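Local coordinates for carbonic anhydrase (PDB 1DDZ), which catalyses the reversible hydration of CO2 to hydrogencarbonate as a zinc-dependent carbonic anhydrase of the beta class, at the interface of chains A and B. Sequence-based numbering; all coordinates share one arbitrary frame. Chains: chain A/B, Carbonic anhydrase.

Contact 1: the interface of chains A and B. Residues chain A 239, 252-256; chain B 137, 140, 173, 176.
A:Leu256 and B:Lys137 carry this contact, where a chain A loop lies against helices 134-141 and 172-193 of chain B. The dense part is apolar. A:Leu256 holds CG anti to its carbonyl carbon (chi1 -91°) and drives its CD1 methyl between two leucines, 3.7 Å from B:Leu176 CG and 3.8 Å from B:Leu140 CD1, crossing both side chains at about a right angle. Its CG touches the shaft of B:Lys137, and there the two chains slide past each other in opposite directions, with A:Leu256 CG 3.8 Å from B:Lys137 CG. B:Lys137 is stretched out: CG is anti to the backbone N (chi1 -168°) and the torsions beyond CG are all extended, which carries the ammonium off its helix to the loop 252-255. There NZ donates to the backbone carbonyl O of A:Ala254 at 2.6 Å, meeting that oxygen from above the carbonyl plane, 55° out of it; a weak bond to A:Pro252 O adds little. Packing is looser around the rim. B:Asp173 brings OD1 no nearer than 3.9 Å to A:Leu256 O, and A:Arg239 crosses the lysine at a right angle, its NH2 4.4 Å from B:Lys137 NZ. Those like charges would probably repel, eased perhaps by the loop's carbonyl oxygens. The patch probably helps hold the loop 252-256 of one chain against the other, joining apolar packing to the lysine's bond with a backbone carbonyl.

Contact 2: the interface of chains A and B. Residues chain A 394, 396, 398, 407, 410, 413; chain B 14, 485-489.
B:Ile488 plugs the middle of a charged patch in which the last modelled residues of chain B run past a row of arginines on chain A. From CB it branches with CG1 in the crowded position between backbone N and carbonyl carbon (chi1 57°). CG1 passes 3.5 Å from the carbonyl O of A:Leu394. CD1, at the tip, lies over one face of the A:Arg413 guanidinium, 3.6 Å from its CZ, and also reaches CB of A:Leu394. The other branch, CG2, covers a face of A:Arg410, 3.6 Å from CZ. Both arginines thus meet the isoleucine tip to tip and turn their edges to the carboxylate of B:Glu14. B:Glu14 OE1 forms a salt bridge with A:Arg410 NH1 at 3.0 Å, while its OE2 pairs weakly with A:Arg413 NH2, the two planes 17° apart. Water 1 ties A:Arg413 NE to B:Glu14 OE1. Farther along, A:Arg407 NH2 meets B:Asp486 OD2 at 3.1 Å, a salt bridge whose N-H points away. Water 2 lies 2.7 Å from B:Ile488 N and bridges it to A:Asp396 OD1. In the fold, helix 407-414 and the loop residues 394-398 of chain A receive residues 485-489 of chain B, with helix 12-25 of chain B supplying the glutamate.

Contact 3: the interface of chains A and B. Residues chain A 139-143, 156, 159; chain B 233-235, 238-239, 256.
With chi1 -77°, A:Arg156 sets CG anti to its carbonyl carbon and folds at chi2 and chi3; with chi1 -163°, A:Arg159 sets CG anti to the backbone N and bends at chi3. Both, on helix 147-161, meet B:Ile234, whose CG1 takes the crowded position between N and the carbonyl carbon. CG1 lies over a face of A:Arg156, 3.5 Å from CZ, and CD1 over a face of A:Arg159, 3.8 Å from CZ. A:Arg159 NH1 donates, close to its own guanidinium plane, to the phenol OH of B:Tyr238 at 2.7 Å, ring and guanidinium nearly perpendicular. A:Leu140 CB sits over one face of the ring toward its rim, and its CD2 comes within 4.0 Å of B:Tyr238 CE1. On the polar flank B:Asp233 OD1 is gripped twice: B:Ser235 OG meets the syn lone pair of this oxygen at 2.5 Å, and A:Ser143 OG comes from above the carboxylate plane at 3.0 Å. The serine of its own chain probably helps steady the aspartate. The poorly ordered B:Arg239 adds NH1 at 2.9 Å from A:Gly141 O, and a salt bridge to A:Asp142. The site fastens residues 233-239 of chain B across the end of chain A helix 134-141, and so probably helps hold the two chains together.

Contact 1: the interface of chains A and B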
loop_
_atom_site.group_PDB
_atom_site.type_symbol
_atom_site.label_atom_id
_atom_site.label_comp_id
_atom_site.label_asym_id
_atom_site.label_seq_id
_atom_site.Cartn_x
_atom_site.Cartn_y
_atom_site.Cartn_z
ATOM N N ARG A 239 25.876 1.064 15.326
ATOM C CA ARG A 239 25.843 0.001 16.300
ATOM C C ARG A 239 27.239 -0.542 16.521
ATOM O O ARG A 239 27.997 -0.751 15.567
ATOM C CB ARG A 239 24.898 -1.117 15.820
ATOM C CG ARG A 239 23.804 -1.530 16.826
ATOM C CD ARG A 239 22.779 -0.430 17.046
ATOM N NE ARG A 239 21.820 -0.754 18.096
ATOM C CZ ARG A 239 20.500 -0.748 17.924
ATOM N NH1 ARG A 239 19.983 -0.442 16.746
ATOM N NH2 ARG A 239 19.685 -1.034 18.933
ATOM N N PRO A 252 15.305 -4.337 21.652
ATOM C CA PRO A 252 15.101 -3.101 20.888
ATOM C C PRO A 252 15.657 -1.871 21.608
ATOM O O PRO A 252 15.662 -0.773 21.070
ATOM C CB PRO A 252 13.579 -3.029 20.790
ATOM C CG PRO A 252 13.135 -3.570 22.129
ATOM C CD PRO A 252 14.074 -4.742 22.365
ATOM N N ASN A 253 16.138 -2.075 22.834
ATOM C CA ASN A 253 16.662 -0.983 23.660
ATOM C C ASN A 253 18.179 -0.777 23.622
ATOM O O ASN A 253 18.703 0.099 24.319
ATOM C CB ASN A 253 16.210 -1.149 25.122
ATOM C CG ASN A 253 14.699 -1.316 25.264
ATOM O OD1 ASN A 253 14.231 -2.225 25.961
ATOM N ND2 ASN A 253 13.933 -0.455 24.595
ATOM N N ALA A 254 18.887 -1.591 22.842
ATOM C CA ALA A 254 20.338 -1.442 22.722
ATOM C C ALA A 254 20.603 -0.011 22.234
ATOM O O ALA A 254 19.928 0.485 21.337
ATOM C CB ALA A 254 20.904 -2.458 21.742
ATOM N N PRO A 255 21.622 0.652 22.794
ATOM C CA PRO A 255 21.963 2.029 22.421
ATOM C C PRO A 255 22.418 2.295 20.982
ATOM O O PRO A 255 22.945 1.411 20.298
ATOM C CB PRO A 255 23.080 2.359 23.406
ATOM C CG PRO A 255 23.803 1.039 23.517
ATOM C CD PRO A 255 22.646 0.078 23.688
ATOM N N LEU A 256 22.180 3.523 20.527
ATOM C CA LEU A 256 22.630 3.951 19.211
ATOM C C LEU A 256 23.888 4.769 19.462
ATOM O O LEU A 256 23.846 5.812 20.122
ATOM C CB LEU A 256 21.591 4.801 18.481
ATOM C CG LEU A 256 20.608 4.042 17.591
ATOM C CD1 LEU A 256 19.883 5.037 16.721
ATOM C CD2 LEU A 256 21.337 3.042 16.721
ATOM N N LYS B 137 14.776 4.127 15.379
ATOM C CA LYS B 137 16.014 3.531 15.854
ATOM C C LYS B 137 16.430 2.315 15.007
ATOM O O LYS B 137 17.609 2.170 14.650
ATOM C CB LYS B 137 15.817 3.134 17.304
ATOM C CG LYS B 137 17.049 2.776 18.028
ATOM C CD LYS B 137 16.704 2.500 19.477
ATOM C CE LYS B 137 17.897 1.907 20.193
ATOM N NZ LYS B 137 17.690 1.767 21.669
ATOM N N LEU B 140 18.105 3.105 11.661
ATOM C CA LEU B 140 19.524 3.484 11.720
ATOM C C LEU B 140 20.453 2.359 12.185
ATOM O O LEU B 140 21.561 2.190 11.667
ATOM C CB LEU B 140 19.746 4.678 12.680
ATOM C CG LEU B 140 19.303 6.112 12.357
ATOM C CD1 LEU B 140 19.722 7.061 13.478
ATOM C CD2 LEU B 140 19.880 6.591 11.049
ATOM N N ASP B 173 22.587 9.798 20.212
ATOM C CA ASP B 173 21.315 10.219 20.796
ATOM C C ASP B 173 20.803 11.512 20.193
ATOM O O ASP B 173 19.625 11.630 19.863
ATOM C CB ASP B 173 21.416 10.328 22.321
ATOM C CG ASP B 173 21.651 8.963 23.007
ATOM O OD1 ASP B 173 21.422 7.883 22.388
ATOM O OD2 ASP B 173 22.065 8.976 24.190
ATOM N N LEU B 176 19.502 10.678 16.798
ATOM C CA LEU B 176 18.232 9.971 16.781
ATOM C C LEU B 176 17.159 11.009 17.061
ATOM O O LEU B 176 16.157 11.066 16.364
ATOM C CB LEU B 176 18.185 8.880 17.856
ATOM C CG LEU B 176 17.370 7.590 17.616
ATOM C CD1 LEU B 176 16.603 7.238 18.872
ATOM C CD2 LEU B 176 16.419 7.694 16.438
#

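Contact 2: the interface of chains A and B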
loop_
_atom_site.group_PDB
_atom_site.type_symbol
_atom_site.label_atom_id
_atom_site.label_comp_id
_atom_site.label_asym_id
_atom_site.label_seq_id
_atom_site.Cartn_x
_atom_site.Cartn_y
_atom_site.Cartn_z
ATOM N N LEU A 394 -1.445 -21.775 -3.408
ATOM C CA LEU A 394 -1.880 -22.995 -2.725
ATOM C C LEU A 394 -0.731 -23.697 -1.988
ATOM O O LEU A 394 -0.958 -24.662 -1.284
ATOM C CB LEU A 394 -2.524 -23.947 -3.732
ATOM C CG LEU A 394 -3.483 -23.284 -4.729
ATOM C CD1 LEU A 394 -3.897 -24.237 -5.839
ATOM C CD2 LEU A 394 -4.694 -22.752 -4.005
ATOM N N ASP A 396 3.036 -23.832 0.469
ATOM C CA ASP A 396 3.359 -23.593 1.870
ATOM C C ASP A 396 4.463 -22.538 2.116
ATOM O O ASP A 396 4.994 -22.428 3.228
ATOM C CB ASP A 396 3.759 -24.929 2.526
ATOM C CG ASP A 396 2.740 -26.060 2.264
ATOM O OD1 ASP A 396 1.525 -25.783 2.167
ATOM O OD2 ASP A 396 3.153 -27.241 2.168
ATOM N N ARG A 398 6.529 -19.195 2.990
ATOM C CA ARG A 398 6.276 -18.144 3.989
ATOM C C ARG A 398 6.946 -16.783 3.711
ATOM O O ARG A 398 7.316 -16.069 4.638
ATOM C CB ARG A 398 6.662 -18.649 5.379
ATOM C CG ARG A 398 5.921 -19.892 5.801
ATOM C CD ARG A 398 4.472 -19.593 6.083
ATOM N NE ARG A 398 3.715 -20.804 6.378
ATOM C CZ ARG A 398 3.935 -21.584 7.431
ATOM N NH1 ARG A 398 4.889 -21.273 8.304
ATOM N NH2 ARG A 398 3.209 -22.687 7.605
ATOM N N ARG A 407 -2.562 -14.463 -0.283
ATOM C CA ARG A 407 -3.637 -14.878 0.620
ATOM C C ARG A 407 -5.011 -14.513 0.065
ATOM O O ARG A 407 -6.022 -15.117 0.419
ATOM C CB ARG A 407 -3.448 -14.304 2.017
ATOM C CG ARG A 407 -2.495 -15.093 2.872
ATOM C CD ARG A 407 -2.961 -16.512 2.896
ATOM N NE ARG A 407 -2.319 -17.319 3.914
ATOM C CZ ARG A 407 -1.635 -18.438 3.670
ATOM N NH1 ARG A 407 -1.484 -18.884 2.425
ATOM N NH2 ARG A 407 -1.155 -19.145 4.696
ATOM N N ARG A 410 -6.352 -17.332 -1.738
ATOM C CA ARG A 410 -6.806 -18.326 -0.782
ATOM C C ARG A 410 -8.250 -18.044 -0.372
ATOM O O ARG A 410 -9.039 -18.964 -0.197
ATOM C CB ARG A 410 -5.896 -18.356 0.437
ATOM C CG ARG A 410 -4.718 -19.294 0.280
ATOM C CD ARG A 410 -5.180 -20.741 0.225
ATOM N NE ARG A 410 -4.308 -21.545 1.059
ATOM C CZ ARG A 410 -4.636 -22.076 2.230
ATOM N NH1 ARG A 410 -5.851 -21.946 2.739
ATOM N NH2 ARG A 410 -3.690 -22.626 2.957
ATOM N N ARG A 413 -10.493 -19.452 -2.936
ATOM C CA ARG A 413 -10.593 -20.896 -2.821
ATOM C C ARG A 413 -11.603 -21.240 -1.746
ATOM O O ARG A 413 -12.571 -21.966 -1.997
ATOM C CB ARG A 413 -9.243 -21.496 -2.444
ATOM C CG ARG A 413 -9.173 -22.964 -2.757
ATOM C CD ARG A 413 -7.977 -23.642 -2.143
ATOM N NE ARG A 413 -8.289 -23.928 -0.763
ATOM C CZ ARG A 413 -8.362 -25.144 -0.249
ATOM N NH1 ARG A 413 -8.133 -26.214 -1.000
ATOM N NH2 ARG A 413 -8.673 -25.284 1.029
ATOM N N GLU B 14 -8.799 -23.113 8.736
ATOM C CA GLU B 14 -10.146 -23.025 8.161
ATOM C C GLU B 14 -11.196 -23.743 9.018
ATOM O O GLU B 14 -12.242 -23.191 9.329
ATOM C CB GLU B 14 -10.138 -23.589 6.737
ATOM C CG GLU B 14 -9.969 -22.513 5.642
ATOM C CD GLU B 14 -9.213 -22.968 4.385
ATOM O OE1 GLU B 14 -8.767 -22.077 3.619
ATOM O OE2 GLU B 14 -9.054 -24.192 4.152
ATOM N N ASN B 485 -2.594 -24.802 11.882
ATOM C CA ASN B 485 -1.874 -24.839 10.628
ATOM C C ASN B 485 -2.787 -24.415 9.508
ATOM O O ASN B 485 -3.952 -24.798 9.468
ATOM C CB ASN B 485 -1.357 -26.236 10.348
ATOM C CG ASN B 485 -0.511 -26.284 9.108
ATOM O OD1 ASN B 485 -0.972 -26.704 8.056
ATOM N ND2 ASN B 485 0.716 -25.771 9.204
ATOM N N ASP B 486 -2.281 -23.574 8.626
ATOM C CA ASP B 486 -3.093 -23.122 7.522
ATOM C C ASP B 486 -2.666 -23.730 6.198
ATOM O O ASP B 486 -2.995 -23.203 5.157
ATOM C CB ASP B 486 -3.099 -21.590 7.428
ATOM C CG ASP B 486 -4.154 -21.076 6.483
ATOM O OD1 ASP B 486 -5.235 -21.693 6.388
ATOM O OD2 ASP B 486 -3.899 -20.067 5.811
ATOM N N ASP B 487 -2.005 -24.872 6.233
ATOM C CA ASP B 487 -1.566 -25.500 4.990
ATOM C C ASP B 487 -2.610 -26.455 4.380
ATOM O O ASP B 487 -3.265 -27.222 5.079
ATOM C CB ASP B 487 -0.218 -26.209 5.201
ATOM C CG ASP B 487 0.907 -25.242 5.617
ATOM O OD1 ASP B 487 0.866 -24.058 5.223
ATOM O OD2 ASP B 487 1.844 -25.665 6.330
ATOM N N ILE B 488 -2.861 -26.298 3.088
ATOM C CA ILE B 488 -3.806 -27.163 2.391
ATOM C C ILE B 488 -3.024 -28.191 1.594
ATOM O O ILE B 488 -3.303 -29.385 1.674
ATOM C CB ILE B 488 -4.740 -26.385 1.424
ATOM C CG1 ILE B 488 -3.929 -25.601 0.391
ATOM C CG2 ILE B 488 -5.684 -25.495 2.217
ATOM C CD1 ILE B 488 -4.759 -24.881 -0.628
ATOM N N GLY B 489 -2.036 -27.708 0.843
ATOM C CA GLY B 489 -1.202 -28.561 0.015
ATOM C C GLY B 489 -0.636 -27.781 -1.166
ATOM O O GLY B 489 0.614 -27.718 -1.301
HETATM O O HOH W 1 -8.569 -21.487 0.833
HETATM O O HOH W 2 -0.937 -25.223 1.550
#

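Contact 3: the interface of chains A and B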
loop_
_atom_site.group_PDB
_atom_site.type_symbol
_atom_site.label_atom_id
_atom_site.label_comp_id
_atom_site.label_asym_id
_atom_site.label_seq_id
_atom_site.Cartn_x
_atom_site.Cartn_y
_atom_site.Cartn_z
ATOM N N ALA A 139 2.216 14.760 -13.071
ATOM C CA ALA A 139 2.826 15.179 -11.811
ATOM C C ALA A 139 3.305 16.647 -11.830
ATOM O O ALA A 139 3.384 17.296 -10.792
ATOM C CB ALA A 139 3.995 14.238 -11.463
ATOM N N LEU A 140 3.683 17.140 -13.005
ATOM C CA LEU A 140 4.174 18.511 -13.160
ATOM C C LEU A 140 3.093 19.478 -13.632
ATOM O O LEU A 140 3.002 20.607 -13.156
ATOM C CB LEU A 140 5.322 18.571 -14.190
ATOM C CG LEU A 140 6.739 18.019 -13.942
ATOM C CD1 LEU A 140 7.651 18.281 -15.162
ATOM C CD2 LEU A 140 7.338 18.669 -12.729
ATOM N N GLY A 141 2.266 19.046 -14.573
ATOM C CA GLY A 141 1.288 19.967 -15.106
ATOM C C GLY A 141 -0.182 19.863 -14.800
ATOM O O GLY A 141 -0.967 20.529 -15.460
ATOM N N ASP A 142 -0.578 19.068 -13.817
ATOM C CA ASP A 142 -2.002 18.936 -13.511
ATOM C C ASP A 142 -2.143 18.803 -12.027
ATOM O O ASP A 142 -1.271 18.233 -11.391
ATOM C CB ASP A 142 -2.596 17.684 -14.172
ATOM C CG ASP A 142 -2.395 17.665 -15.670
ATOM O OD1 ASP A 142 -3.205 18.296 -16.399
ATOM O OD2 ASP A 142 -1.410 17.031 -16.114
ATOM N N SER A 143 -3.221 19.338 -11.468
ATOM C CA SER A 143 -3.432 19.229 -10.036
ATOM C C SER A 143 -4.881 18.857 -9.738
ATOM O O SER A 143 -5.683 18.695 -10.666
ATOM C CB SER A 143 -3.020 20.517 -9.321
ATOM O OG SER A 143 -3.760 21.618 -9.812
ATOM N N ARG A 156 6.885 13.651 -7.369
ATOM C CA ARG A 156 7.123 14.998 -6.839
ATOM C C ARG A 156 8.325 14.973 -5.911
ATOM O O ARG A 156 9.083 15.921 -5.842
ATOM C CB ARG A 156 5.901 15.490 -6.090
ATOM C CG ARG A 156 4.825 15.932 -7.001
ATOM C CD ARG A 156 5.196 17.278 -7.544
ATOM N NE ARG A 156 4.029 18.128 -7.492
ATOM C CZ ARG A 156 3.832 19.119 -6.631
ATOM N NH1 ARG A 156 4.739 19.460 -5.720
ATOM N NH2 ARG A 156 2.658 19.706 -6.636
ATOM N N ARG A 159 11.288 15.247 -8.113
ATOM C CA ARG A 159 11.544 16.618 -8.557
ATOM C C ARG A 159 12.161 17.413 -7.402
ATOM O O ARG A 159 13.132 18.145 -7.590
ATOM C CB ARG A 159 10.262 17.309 -9.036
ATOM C CG ARG A 159 10.539 18.572 -9.872
ATOM C CD ARG A 159 9.284 19.419 -10.137
ATOM N NE ARG A 159 8.910 20.235 -8.978
ATOM C CZ ARG A 159 8.866 21.570 -8.954
ATOM N NH1 ARG A 159 9.154 22.309 -10.023
ATOM N NH2 ARG A 159 8.594 22.174 -7.812
ATOM N N ASP B 233 0.346 23.203 -5.172
ATOM C CA ASP B 233 0.296 23.267 -6.621
ATOM C C ASP B 233 1.551 23.790 -7.322
ATOM O O ASP B 233 2.144 24.781 -6.906
ATOM C CB ASP B 233 -0.885 24.132 -7.039
ATOM C CG ASP B 233 -1.006 24.240 -8.526
ATOM O OD1 ASP B 233 -1.313 23.202 -9.140
ATOM O OD2 ASP B 233 -0.759 25.336 -9.078
ATOM N N ILE B 234 1.973 23.096 -8.379
ATOM C CA ILE B 234 3.104 23.546 -9.171
ATOM C C ILE B 234 2.719 23.547 -10.647
ATOM O O ILE B 234 3.549 23.884 -11.484
ATOM C CB ILE B 234 4.378 22.694 -9.019
ATOM C CG1 ILE B 234 4.106 21.255 -9.453
ATOM C CG2 ILE B 234 4.935 22.802 -7.632
ATOM C CD1 ILE B 234 5.364 20.450 -9.699
ATOM N N SER B 235 1.478 23.177 -10.979
ATOM C CA SER B 235 1.050 23.170 -12.385
ATOM C C SER B 235 1.069 24.566 -13.000
ATOM O O SER B 235 1.247 24.706 -14.210
ATOM C CB SER B 235 -0.329 22.549 -12.555
ATOM O OG SER B 235 -1.223 23.164 -11.674
ATOM N N TYR B 238 4.001 25.131 -15.029
ATOM C CA TYR B 238 4.137 24.323 -16.244
ATOM C C TYR B 238 3.012 24.342 -17.227
ATOM O O TYR B 238 3.151 23.791 -18.306
ATOM C CB TYR B 238 4.399 22.862 -15.908
ATOM C CG TYR B 238 5.632 22.694 -15.100
ATOM C CD1 TYR B 238 5.566 22.636 -13.715
ATOM C CD2 TYR B 238 6.892 22.687 -15.707
ATOM C CE1 TYR B 238 6.733 22.579 -12.939
ATOM C CE2 TYR B 238 8.081 22.631 -14.934
ATOM C CZ TYR B 238 7.984 22.578 -13.552
ATOM O OH TYR B 238 9.056 22.499 -12.683
ATOM N N ARG B 239 1.886 24.920 -16.858
ATOM C CA ARG B 239 0.764 24.942 -17.760
ATOM C C ARG B 239 0.318 26.358 -18.014
ATOM O O ARG B 239 0.222 27.170 -17.093
ATOM C CB ARG B 239 -0.394 24.133 -17.168
ATOM C CG ARG B 239 -0.954 23.027 -18.074
ATOM C CD ARG B 239 0.043 21.894 -18.285
ATOM N NE ARG B 239 -0.425 20.906 -19.257
ATOM C CZ ARG B 239 -0.492 19.600 -19.020
ATOM N NH1 ARG B 239 -0.130 19.111 -17.850
ATOM N NH2 ARG B 239 -0.919 18.771 -19.956
ATOM N N LEU B 256 3.713 20.794 -21.966
ATOM C CA LEU B 256 4.237 21.283 -20.703
ATOM C C LEU B 256 5.120 22.456 -21.076
ATOM O O LEU B 256 6.100 22.285 -21.800
ATOM C CB LEU B 256 5.063 20.226 -19.971
ATOM C CG LEU B 256 4.299 19.351 -18.973
ATOM C CD1 LEU B 256 5.291 18.600 -18.129
ATOM C CD2 LEU B 256 3.422 20.185 -18.078
HETATM O O HOH W 3 -0.802 15.887 -18.382
#

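Contacts 1 and 2 have their C-alpha centres about 38 Å apart, contacts 1 and 3 about 40 Å, and contacts 2 and 3 about 46 Å, so the interface is fastened at well-separated places. Contacts 1 and 3 share Leu140, Arg239 and Leu256 with the chains exchanged: by the two-fold symmetry the twin of contact 3 lies beside contact 1, around the same helix 134-141. Contact 2 repeats the theme of contact 3, an isoleucine beneath paired arginines, on helix 407-414, where contact 3 uses helix 147-161. Widely separated parts of each chain therefore meet the partner, consistent with a two-fold pair, though the structure alone does not prove that assembly in solution.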